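Local coordinates for protein malyl-CoA lyase/beta-methylmalyl-CoA lyase (Methylobacterium extorquens, PDB 5UGR) that belongs to the HpcH/HpaI aldolase/citrate lyase family, folding as a TIM barrel that holds magnesium, with six chains in its assembly, at residues A160-G164 with M213-C217; V182-V188 with T200-P205; I281-M285 with I308-E312. One frame throughout, in Å; residues are numbered along the deposited sequence.

Contact 1: A160-G164 with M213-C217; sequences AMSFG and MLVAC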
ATOM      1  N   ALA A 160      -0.069  21.708  11.049  1.00 11.98           N
ATOM      2  CA  ALA A 160      -1.470  22.016  11.394  1.00 12.12           C
ATOM      3  C   ALA A 160      -2.357  21.718  10.199  1.00 13.41           C
ATOM      4  O   ALA A 160      -1.902  21.790   9.050  1.00 12.91           O
ATOM      5  CB  ALA A 160      -1.590  23.486  11.758  1.00 12.82           C
ATOM      6  N   MET A 161      -3.625  21.417  10.491  1.00 12.54           N
ATOM      7  CA  MET A 161      -4.653  21.277   9.458  0.50 12.22           C
ATOM      8  C   MET A 161      -5.842  22.134   9.872  1.00 13.07           C
ATOM      9  O   MET A 161      -6.236  22.105  11.056  1.00 13.52           O
ATOM     10  CB  MET A 161      -5.124  19.816   9.286  0.50 12.46           C
ATOM     11  CG  MET A 161      -4.040  18.757   9.283  0.50 15.10           C
ATOM     12  SD  MET A 161      -4.636  17.054   8.994  0.50 18.22           S
ATOM     13  CE  MET A 161      -3.734  16.860   7.481  0.50 14.71           C
ATOM     14  N   SER A 162      -6.390  22.872   8.884  1.00 12.23           N
ATOM     15  CA  SER A 162      -7.618  23.608   9.101  1.00 12.54           C
ATOM     16  C   SER A 162      -8.771  22.932   8.360  1.00 11.26           C
ATOM     17  O   SER A 162      -8.595  22.551   7.206  1.00 12.72           O
ATOM     18  CB  SER A 162      -7.516  25.040   8.589  1.00 13.44           C
ATOM     19  OG  SER A 162      -6.746  25.890   9.450  1.00 13.21           O
ATOM     20  N   PHE A 163      -9.938  22.834   9.048  1.00 12.46           N
ATOM     21  CA  PHE A 163     -11.164  22.322   8.450  1.00 12.77           C
ATOM     22  C   PHE A 163     -11.883  23.451   7.763  1.00 12.18           C
ATOM     23  O   PHE A 163     -12.513  24.296   8.405  1.00 13.18           O
ATOM     24  CB  PHE A 163     -11.998  21.632   9.483  1.00 13.66           C
ATOM     25  CG  PHE A 163     -13.330  21.213   8.991  1.00 11.88           C
ATOM     26  CD1 PHE A 163     -13.429  20.466   7.837  1.00 14.48           C
ATOM     27  CD2 PHE A 163     -14.507  21.659   9.625  1.00 12.94           C
ATOM     28  CE1 PHE A 163     -14.693  20.119   7.344  1.00 13.60           C
ATOM     29  CE2 PHE A 163     -15.760  21.278   9.144  1.00 14.95           C
ATOM     30  CZ  PHE A 163     -15.844  20.548   8.004  1.00 13.48           C
ATOM     31  N   GLY A 164     -11.824  23.450   6.419  1.00 13.18           N
ATOM     32  CA  GLY A 164     -12.484  24.485   5.618  1.00 12.85           C
ATOM     33  C   GLY A 164     -13.934  24.159   5.397  1.00 12.46           C
ATOM     34  O   GLY A 164     -14.320  23.632   4.339  1.00 13.53           O
ATOM     35  N   MET A 213     -10.615  14.586  10.873  1.00 11.81           N
ATOM     36  CA  MET A 213      -9.422  15.438  10.801  1.00 12.19           C
ATOM     37  C   MET A 213      -8.677  15.541  12.116  1.00 11.35           C
ATOM     38  O   MET A 213      -7.435  15.473  12.123  1.00 12.85           O
ATOM     39  CB  MET A 213      -9.790  16.841  10.288  1.00 12.58           C
ATOM     40  CG  MET A 213      -8.594  17.663   9.832  1.00 12.68           C
ATOM     41  SD  MET A 213      -8.914  19.406   9.578  1.00 13.65           S
ATOM     42  CE  MET A 213      -8.807  19.946  11.279  1.00 14.68           C
ATOM     43  N   LEU A 214      -9.428  15.639  13.207  1.00 11.85           N
ATOM     44  CA  LEU A 214      -8.835  15.639  14.548  1.00 12.50           C
ATOM     45  C   LEU A 214      -7.960  14.411  14.788  1.00 11.41           C
ATOM     46  O   LEU A 214      -6.828  14.514  15.279  1.00 12.62           O
ATOM     47  CB  LEU A 214      -9.926  15.714  15.592  1.00 12.89           C
ATOM     48  CG  LEU A 214      -9.496  15.526  17.068  1.00 16.42           C
ATOM     49  CD1 LEU A 214      -9.003  16.808  17.625  1.00 18.91           C
ATOM     50  CD2 LEU A 214     -10.574  14.903  17.868  1.00 25.58           C
ATOM     51  N   VAL A 215      -8.497  13.231  14.485  1.00 11.51           N
ATOM     52  CA  VAL A 215      -7.761  11.985  14.708  1.00 12.71           C
ATOM     53  C   VAL A 215      -6.469  11.987  13.874  1.00 12.39           C
ATOM     54  O   VAL A 215      -5.381  11.624  14.395  1.00 13.21           O
ATOM     55  CB  VAL A 215      -8.649  10.747  14.472  1.00 13.86           C
ATOM     56  CG1 VAL A 215      -7.785   9.460  14.335  1.00 13.41           C
ATOM     57  CG2 VAL A 215      -9.675  10.647  15.576  1.00 15.04           C
ATOM     58  N   ALA A 216      -6.538  12.439  12.629  1.00 12.02           N
ATOM     59  CA  ALA A 216      -5.332  12.475  11.814  1.00 12.26           C
ATOM     60  C   ALA A 216      -4.298  13.397  12.468  1.00 12.23           C
ATOM     61  O   ALA A 216      -3.091  13.104  12.506  1.00 13.53           O
ATOM     62  CB  ALA A 216      -5.666  12.947  10.405  1.00 12.90           C
ATOM     63  N   CYS A 217      -4.733  14.587  12.860  1.00 11.92           N
ATOM     64  CA  CYS A 217      -3.814  15.529  13.510  1.00 11.92           C
ATOM     65  C   CYS A 217      -3.196  15.003  14.776  1.00 12.95           C
ATOM     66  O   CYS A 217      -1.976  15.089  14.984  1.00 13.45           O
ATOM     67  CB  CYS A 217      -4.573  16.840  13.838  1.00 13.02           C
ATOM     68  SG  CYS A 217      -4.913  17.871  12.378  1.00 14.10           S
TER

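Contact 2: V182-V188 with T200-P205; sequences VNADYSV and THWQDP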
ATOM      1  N   VAL A 182     -25.355  25.221  11.629  1.00 15.63           N
ATOM      2  CA  VAL A 182     -26.161  24.030  11.773  1.00 14.77           C
ATOM      3  C   VAL A 182     -27.400  24.095  10.818  1.00 15.83           C
ATOM      4  O   VAL A 182     -27.546  25.038   9.997  1.00 19.31           O
ATOM      5  CB  VAL A 182     -26.480  23.777  13.243  1.00 16.41           C
ATOM      6  CG1 VAL A 182     -25.185  23.463  13.990  1.00 20.11           C
ATOM      7  CG2 VAL A 182     -27.205  24.958  13.825  1.00 18.95           C
ATOM      8  N   ASN A 183     -28.218  23.065  10.871  1.00 15.89           N
ATOM      9  CA  ASN A 183     -29.267  22.900   9.875  1.00 16.67           C
ATOM     10  C   ASN A 183     -30.456  22.175  10.471  1.00 15.39           C
ATOM     11  O   ASN A 183     -30.290  21.028  10.956  1.00 15.51           O
ATOM     12  CB  ASN A 183     -28.664  22.081   8.717  1.00 16.97           C
ATOM     13  CG  ASN A 183     -29.531  22.009   7.481  1.00 18.53           C
ATOM     14  OD1 ASN A 183     -29.011  21.937   6.310  1.00 24.27           O
ATOM     15  ND2 ASN A 183     -30.780  22.063   7.657  1.00 15.36           N
ATOM     16  N   ALA A 184     -31.613  22.805  10.523  1.00 17.69           N
ATOM     17  CA  ALA A 184     -32.813  22.161  11.080  1.00 17.33           C
ATOM     18  C   ALA A 184     -33.140  20.790  10.472  1.00 16.27           C
ATOM     19  O   ALA A 184     -33.770  19.975  11.120  1.00 17.04           O
ATOM     20  CB  ALA A 184     -34.019  23.055  10.887  1.00 19.25           C
ATOM     21  N   ASP A 185     -32.763  20.598   9.206  1.00 14.23           N
ATOM     22  CA  ASP A 185     -32.973  19.313   8.529  1.00 13.97           C
ATOM     23  C   ASP A 185     -31.974  18.252   8.954  1.00 15.20           C
ATOM     24  O   ASP A 185     -32.245  17.055   8.748  1.00 14.87           O
ATOM     25  CB  ASP A 185     -32.916  19.432   7.016  1.00 16.30           C
ATOM     26  CG  ASP A 185     -34.133  20.134   6.409  1.00 20.94           C
ATOM     27  OD1 ASP A 185     -35.241  20.202   6.986  1.00 23.25           O
ATOM     28  OD2 ASP A 185     -33.973  20.581   5.274  1.00 32.77           O
ATOM     29  N   TYR A 186     -30.825  18.656   9.501  1.00 13.22           N
ATOM     30  CA  TYR A 186     -29.838  17.643   9.919  1.00 13.46           C
ATOM     31  C   TYR A 186     -30.176  17.350  11.393  1.00 12.32           C
ATOM     32  O   TYR A 186     -29.600  17.904  12.354  1.00 13.94           O
ATOM     33  CB  TYR A 186     -28.394  18.092   9.713  1.00 12.99           C
ATOM     34  CG  TYR A 186     -27.466  16.903   9.767  1.00 12.71           C
ATOM     35  CD1 TYR A 186     -27.557  15.893   8.845  1.00 14.63           C
ATOM     36  CD2 TYR A 186     -26.545  16.730  10.797  1.00 14.52           C
ATOM     37  CE1 TYR A 186     -26.803  14.742   8.906  1.00 14.77           C
ATOM     38  CE2 TYR A 186     -25.785  15.585  10.881  1.00 14.80           C
ATOM     39  CZ  TYR A 186     -25.892  14.584   9.928  1.00 13.82           C
ATOM     40  OH  TYR A 186     -25.119  13.446   9.971  1.00 14.59           O
ATOM     41  N   SER A 187     -31.193  16.476  11.540  1.00 14.48           N
ATOM     42  CA  SER A 187     -31.892  16.260  12.797  1.00 12.56           C
ATOM     43  C   SER A 187     -32.550  14.916  12.733  1.00 14.32           C
ATOM     44  O   SER A 187     -32.790  14.373  11.649  1.00 15.58           O
ATOM     45  CB  SER A 187     -32.934  17.385  13.020  1.00 13.79           C
ATOM     46  OG  SER A 187     -33.929  17.423  12.015  1.00 15.10           O
ATOM     47  N   VAL A 188     -32.820  14.391  13.932  1.00 13.66           N
ATOM     48  CA  VAL A 188     -33.614  13.183  14.047  0.50 14.61           C
ATOM     49  C   VAL A 188     -34.980  13.472  14.636  1.00 15.10           C
ATOM     50  O   VAL A 188     -35.147  14.340  15.496  1.00 15.77           O
ATOM     51  CB  VAL A 188     -32.928  12.036  14.802  0.50 15.05           C
ATOM     52  CG1 VAL A 188     -31.611  11.635  14.119  0.50 15.28           C
ATOM     53  CG2 VAL A 188     -32.754  12.374  16.273  0.50 14.83           C
ATOM     54  N   THR A 200     -37.771  16.787  17.729  1.00 15.31           N
ATOM     55  CA  THR A 200     -36.745  16.947  16.695  1.00 14.95           C
ATOM     56  C   THR A 200     -35.459  17.332  17.428  1.00 15.01           C
ATOM     57  O   THR A 200     -35.349  18.447  17.972  1.00 17.61           O
ATOM     58  CB  THR A 200     -37.171  17.979  15.648  1.00 15.08           C
ATOM     59  OG1 THR A 200     -38.344  17.494  14.960  1.00 16.91           O
ATOM     60  CG2 THR A 200     -36.051  18.257  14.654  1.00 17.71           C
ATOM     61  N   HIS A 201     -34.478  16.440  17.362  1.00 14.10           N
ATOM     62  CA  HIS A 201     -33.175  16.650  17.998  1.00 13.22           C
ATOM     63  C   HIS A 201     -32.102  16.889  16.938  1.00 13.79           C
ATOM     64  O   HIS A 201     -31.857  16.053  16.058  1.00 14.40           O
ATOM     65  CB  HIS A 201     -32.808  15.498  18.909  1.00 14.38           C
ATOM     66  CG  HIS A 201     -33.709  15.410  20.106  1.00 14.86           C
ATOM     67  ND1 HIS A 201     -33.760  14.308  20.907  1.00 15.65           N
ATOM     68  CD2 HIS A 201     -34.541  16.319  20.668  1.00 17.48           C
ATOM     69  CE1 HIS A 201     -34.619  14.507  21.884  1.00 17.26           C
ATOM     70  NE2 HIS A 201     -35.101  15.724  21.768  1.00 18.44           N
ATOM     71  N   TRP A 202     -31.521  18.074  16.982  1.00 14.23           N
ATOM     72  CA  TRP A 202     -30.573  18.480  15.960  1.00 13.30           C
ATOM     73  C   TRP A 202     -29.252  17.764  16.130  1.00 12.66           C
ATOM     74  O   TRP A 202     -28.829  17.466  17.262  1.00 15.68           O
ATOM     75  CB  TRP A 202     -30.382  19.993  15.923  1.00 15.19           C
ATOM     76  CG  TRP A 202     -31.593  20.804  15.556  1.00 14.96           C
ATOM     77  CD1 TRP A 202     -32.888  20.596  15.932  1.00 15.83           C
ATOM     78  CD2 TRP A 202     -31.579  22.039  14.840  1.00 14.76           C
ATOM     79  NE1 TRP A 202     -33.677  21.636  15.501  1.00 16.79           N
ATOM     80  CE2 TRP A 202     -32.899  22.543  14.829  1.00 15.30           C
ATOM     81  CE3 TRP A 202     -30.576  22.777  14.224  1.00 15.70           C
ATOM     82  CZ2 TRP A 202     -33.229  23.738  14.188  1.00 17.51           C
ATOM     83  CZ3 TRP A 202     -30.916  23.973  13.596  1.00 18.28           C
ATOM     84  CH2 TRP A 202     -32.220  24.428  13.583  1.00 17.83           C
ATOM     85  N   GLN A 203     -28.642  17.431  15.008  1.00 13.49           N
ATOM     86  CA  GLN A 203     -27.352  16.756  14.970  1.00 13.67           C
ATOM     87  C   GLN A 203     -26.292  17.687  14.416  1.00 14.36           C
ATOM     88  O   GLN A 203     -26.591  18.797  13.959  1.00 14.81           O
ATOM     89  CB  GLN A 203     -27.434  15.468  14.121  1.00 13.98           C
ATOM     90  CG  GLN A 203     -28.570  14.548  14.499  1.00 17.70           C
ATOM     91  CD  GLN A 203     -28.518  14.017  15.855  1.00 19.42           C
ATOM     92  OE1 GLN A 203     -27.521  13.428  16.278  1.00 23.98           O
ATOM     93  NE2 GLN A 203     -29.676  14.244  16.625  1.00 20.75           N
ATOM     94  N   ASP A 204     -25.042  17.218  14.430  1.00 14.82           N
ATOM     95  CA  ASP A 204     -23.900  18.057  14.035  1.00 13.80           C
ATOM     96  C   ASP A 204     -23.472  17.655  12.631  1.00 14.09           C
ATOM     97  O   ASP A 204     -22.837  16.624  12.458  1.00 13.72           O
ATOM     98  CB  ASP A 204     -22.771  17.859  15.037  1.00 13.87           C
ATOM     99  CG  ASP A 204     -21.541  18.687  14.752  1.00 14.36           C
ATOM    100  OD1 ASP A 204     -21.450  19.319  13.692  1.00 14.82           O
ATOM    101  OD2 ASP A 204     -20.646  18.667  15.631  1.00 15.50           O
ATOM    102  N   PRO A 205     -23.712  18.522  11.621  1.00 12.15           N
ATOM    103  CA  PRO A 205     -23.384  18.150  10.242  1.00 13.71           C
ATOM    104  C   PRO A 205     -21.897  18.002   9.978  1.00 13.26           C
ATOM    105  O   PRO A 205     -21.512  17.417   8.965  1.00 15.11           O
ATOM    106  CB  PRO A 205     -23.942  19.293   9.403  1.00 15.66           C
ATOM    107  CG  PRO A 205     -24.218  20.358  10.337  1.00 18.57           C
ATOM    108  CD  PRO A 205     -24.274  19.863  11.730  1.00 13.49           C
TER
HETATM  109  O   HOH W   1     -28.046  20.692  12.711  1.00 16.01           O

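Contact 3: I281-M285 with I308-E312; sequences ILEAM and IRMAE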
ATOM      1  N   ILE A 281       3.709  17.044  35.343  1.00 22.25           N
ATOM      2  CA  ILE A 281       4.371  16.032  34.552  1.00 20.84           C
ATOM      3  C   ILE A 281       5.855  16.396  34.346  1.00 21.07           C
ATOM      4  O   ILE A 281       6.723  15.539  34.494  1.00 21.90           O
ATOM      5  CB  ILE A 281       3.625  15.763  33.232  1.00 20.91           C
ATOM      6  CG1 ILE A 281       2.338  14.972  33.503  1.00 20.16           C
ATOM      7  CG2 ILE A 281       4.497  14.996  32.265  1.00 21.33           C
ATOM      8  CD1 ILE A 281       1.355  14.913  32.317  1.00 21.92           C
ATOM      9  N   LEU A 282       6.125  17.646  33.981  1.00 22.00           N
ATOM     10  CA  LEU A 282       7.508  18.088  33.744  1.00 22.72           C
ATOM     11  C   LEU A 282       8.311  17.997  35.059  1.00 21.75           C
ATOM     12  O   LEU A 282       9.470  17.592  35.024  1.00 23.23           O
ATOM     13  CB  LEU A 282       7.559  19.509  33.129  1.00 25.11           C
ATOM     14  CG  LEU A 282       6.856  19.732  31.778  1.00 37.04           C
ATOM     15  CD1 LEU A 282       7.383  21.003  31.133  1.00 38.50           C
ATOM     16  CD2 LEU A 282       6.922  18.543  30.850  1.00 33.27           C
ATOM     17  N   GLU A 283       7.691  18.352  36.184  1.00 22.89           N
ATOM     18  CA  GLU A 283       8.445  18.224  37.442  0.50 21.49           C
ATOM     19  C   GLU A 283       8.616  16.734  37.790  1.00 22.98           C
ATOM     20  O   GLU A 283       9.683  16.361  38.252  1.00 21.59           O
ATOM     21  CB  GLU A 283       7.853  19.078  38.561  0.50 27.25           C
ATOM     22  CG  GLU A 283       8.101  20.585  38.422  0.50 29.69           C
ATOM     23  CD  GLU A 283       9.520  20.980  38.688  0.50 30.48           C
ATOM     24  OE1 GLU A 283       9.945  20.874  39.837  0.50 34.17           O
ATOM     25  OE2 GLU A 283      10.214  21.394  37.751  0.50 39.64           O
ATOM     26  N   ALA A 284       7.659  15.875  37.460  1.00 19.75           N
ATOM     27  CA  ALA A 284       7.836  14.432  37.671  1.00 22.12           C
ATOM     28  C   ALA A 284       8.959  13.855  36.824  1.00 19.02           C
ATOM     29  O   ALA A 284       9.676  12.919  37.239  1.00 18.47           O
ATOM     30  CB  ALA A 284       6.532  13.693  37.368  1.00 19.75           C
ATOM     31  N   MET A 285       9.137  14.403  35.621  1.00 18.83           N
ATOM     32  CA  MET A 285      10.279  14.016  34.776  0.50 19.58           C
ATOM     33  C   MET A 285      11.586  14.385  35.452  1.00 19.80           C
ATOM     34  O   MET A 285      12.541  13.600  35.452  1.00 20.64           O
ATOM     35  CB  MET A 285      10.244  14.729  33.428  0.50 20.43           C
ATOM     36  CG  MET A 285       9.087  14.320  32.572  0.50 19.08           C
ATOM     37  SD  MET A 285       8.742  15.529  31.300  0.50 20.11           S
ATOM     38  CE  MET A 285      10.303  15.635  30.433  0.50 19.78           C
ATOM     39  N   ILE A 308       4.351  12.634  27.933  1.00 15.55           N
ATOM     40  CA  ILE A 308       5.384  13.671  28.204  1.00 16.48           C
ATOM     41  C   ILE A 308       5.413  14.653  27.041  1.00 15.66           C
ATOM     42  O   ILE A 308       5.454  15.860  27.270  1.00 17.57           O
ATOM     43  CB  ILE A 308       6.769  13.026  28.433  1.00 18.21           C
ATOM     44  CG1 ILE A 308       6.741  12.302  29.798  1.00 19.58           C
ATOM     45  CG2 ILE A 308       7.904  14.025  28.287  1.00 20.45           C
ATOM     46  CD1 ILE A 308       7.871  11.297  30.016  1.00 21.80           C
ATOM     47  N   ARG A 309       5.461  14.137  25.794  1.00 15.56           N
ATOM     48  CA  ARG A 309       5.515  15.020  24.642  1.00 17.32           C
ATOM     49  C   ARG A 309       4.318  15.932  24.516  1.00 18.38           C
ATOM     50  O   ARG A 309       4.478  17.120  24.164  1.00 19.69           O
ATOM     51  CB  ARG A 309       5.834  14.257  23.353  1.00 18.13           C
ATOM     52  CG  ARG A 309       7.196  13.610  23.359  1.00 20.23           C
ATOM     53  CD  ARG A 309       7.514  12.723  22.166  1.00 23.92           C
ATOM     54  NE  ARG A 309       8.951  12.419  22.101  1.00 27.15           N
ATOM     55  CZ  ARG A 309       9.584  12.033  21.012  1.00 22.53           C
ATOM     56  NH1 ARG A 309       8.912  11.816  19.856  1.00 26.97           N
ATOM     57  NH2 ARG A 309      10.880  11.808  21.104  1.00 28.86           N
ATOM     58  N   MET A 310       3.126  15.426  24.850  1.00 16.57           N
ATOM     59  CA  MET A 310       1.941  16.281  24.914  1.00 17.62           C
ATOM     60  C   MET A 310       2.048  17.353  25.962  1.00 18.09           C
ATOM     61  O   MET A 310       1.617  18.484  25.747  1.00 20.44           O
ATOM     62  CB  MET A 310       0.668  15.471  25.125  1.00 19.73           C
ATOM     63  CG  MET A 310       0.358  14.568  23.979  1.00 21.49           C
ATOM     64  SD  MET A 310      -1.320  13.852  24.016  1.00 22.87           S
ATOM     65  CE  MET A 310      -2.311  15.275  23.471  1.00 35.50           C
ATOM     66  N   ALA A 311       2.609  17.009  27.112  1.00 17.47           N
ATOM     67  CA  ALA A 311       2.765  17.966  28.198  1.00 18.01           C
ATOM     68  C   ALA A 311       3.744  19.075  27.821  1.00 17.74           C
ATOM     69  O   ALA A 311       3.463  20.257  28.049  1.00 20.85           O
ATOM     70  CB  ALA A 311       3.222  17.258  29.456  1.00 19.07           C
ATOM     71  N   GLU A 312       4.844  18.689  27.188  1.00 18.75           N
ATOM     72  CA  GLU A 312       5.821  19.678  26.749  1.00 20.47           C
ATOM     73  C   GLU A 312       5.189  20.668  25.753  1.00 21.75           C
ATOM     74  O   GLU A 312       5.414  21.874  25.845  1.00 25.14           O
ATOM     75  CB  GLU A 312       7.042  18.995  26.128  1.00 22.23           C
ATOM     76  CG  GLU A 312       7.908  18.255  27.112  1.00 25.20           C
ATOM     77  CD  GLU A 312       9.024  17.432  26.500  1.00 29.36           C
ATOM     78  OE1 GLU A 312       8.847  16.958  25.350  1.00 34.98           O
ATOM     79  OE2 GLU A 312      10.037  17.215  27.218  1.00 38.79           O
TER

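Contact 1: A160-G164 with M213-C217
Met-161 and Phe-163 of strand 160-163 face Met-213 and Cys-217 of helix 213-217, the two segments running antiparallel at 177° with a closest axis approach of 9.2 Å. Met-213 reaches across to the strand backbone. Its chi1 (-165°) and an extended chi2 bring SD to the main chain, 3.6 Å from Phe-163 N, and the bend at chi3 turns CE to 3.4 Å from Met-161 O. The same sulfur wedges between the two strand side chains that point at the helix, lying 3.8 Å from both Met-161 CB and Phe-163 CB. The phenyl ring then leads away and meets Tyr-168 edge-to-face. This is strand-helix packing of a TIM barrel: helix 207-220 lies against the outer side of strand 158-163 and returns the chain to strand 223-226, which pairs with it in parallel, so the two strands and the helix form a beta-alpha-beta crossover. Met-161 extends past Met-213 in the opposite direction, its chi1 of -43° setting CG and SD against Cys-217 SG. This describes one of two modelled conformers, so the detail is doubtful; in it SD also lies 4.5 Å from Ala-216 CB. Val-148 closes over Met-161, Met-213 and Ala-216 from helix 148-151. Ser-162, between the two helix-facing residues, turns from the helix, and its OG is hydrogen-bonded to Glu-136 and Trp-254.

Contact 2: V182-V188 with T200-P205
The carbonyl oxygen of His-201 is gripped by two donors that arrive from opposite faces of its plane: Val-188 N across the strands at 2.9 Å, and Gln-203 NE2 from two residues further along the same segment. The glutamine chain doubles back at chi2 (-62°), bringing the amide over the carbonyl, 64° out of its plane, while the oxygen lies close to the plane of the amide itself. NE2 has a further partner in Trp-202 O of a neighbouring subunit, which should hold the amide's rotation fixed. His-201 N returns a bond to Val-188 O, making these two residues an antiparallel hydrogen-bonded pair; Ser-187 and Trp-202 form the adjacent non-hydrogen-bonded pair. Gln-203 N donates nearly straight to Tyr-186 O at 2.9 Å (168°).

On the side of Ser-187 and Trp-202, the indole lies under the turn from Asn-183 to Tyr-186, a type I turn. Ala-184 CA sits 3.4 Å from the centroid of the six-membered ring of Trp-202, a CH-pi contact almost on the ring normal. Ala-184 CB rests on Trp-202 CZ2 at 3.5 Å, and Val-182 CG2 meets Trp-202 CZ3 at the ring edge, 3.8 Å away. Ser-187 OG ties the turn down through Ala-184 O at 2.7 Å. A water links Asn-183 N to Gln-203 O, its bond to the latter oxygen 2.7 Å long. The Tyr-186 ring leans on Pro-205, with Tyr-186 CD2 3.9 Å from Pro-205 CB.

The His-201 ring meets His-201 edge-to-face, and also Trp-202, of neighbouring subunits. Together the two residue pairs form the base of the beta hairpin of strands 187-189 and 200-202, here built into a subunit interface.

Contact 3: I281-M285 with I308-E312
Two helices joined through a small beta hairpin meet here, Ile-281, Leu-282 and Met-285 of helix 272-291 packing on Ile-308, Ala-311 and Glu-312 of helix 305-322. The segment axes cross at -122° and approach to 10.2 Å, and the nearest CA atoms, those of Ile-281 and Ala-311, are 6.8 Å apart. At this pair Ile-281 points at the other helix, and its CG2 branch, anti to the backbone N, makes its closest touch, 3.8 Å from Ala-311 CB. Leu-282 CD2 lies beside Ala-311 CB and also rests against Glu-312 CG, 3.9 Å away, where the aliphatic part of the glutamate serves as an apolar surface.

The hairpin of strands 296-298 and 301-303 connects the two helices and packs beside them: Val-296 touches both Met-285 and Ile-308, and Ile-303 touches both Ile-281 and Ile-308. One turn on from Ile-281, Met-285 crosses Ile-308 at a slant. Its side chain is modelled in two conformers, and the position of its end is therefore provisional. In the conformer described, Met-285 SD lies 3.5 Å from Ile-308 CG2, and a bend at chi3 (57°) carries Met-285 CE toward the carboxylate of Glu-312, an equally doubtful approach of 3.6 Å to OE2, with the methionine running at about a right angle to the extended glutamate chain. Arg-309 NH1 is hydrogen-bonded to Ile-6 O, and Met-310 packs on Ala-170 of a neighbouring subunit.

How the contacts relate
Contact 1 lies in the barrel wall, about 7 Å from the centre of the chain, while contacts 2 and 3 are peripheral, with centres about 40 Å from each other. Contact 2 falls within the excursion between the strand and the helix of contact 1: after strand 200-202 the chain enters helix 207-220. Their centres are about 23 Å apart and their nearest atoms about 7 Å. Contact 3 comes later, its centre about 24 Å from that of contact 1. The magnesium site (Asp-45, Glu-140, Asp-167) lies beyond the end of strand 158-163: helix 165-172, next in the chain, carries Asp-167, and the Ser-162 side chain is about 10 Å from a magnesium ion.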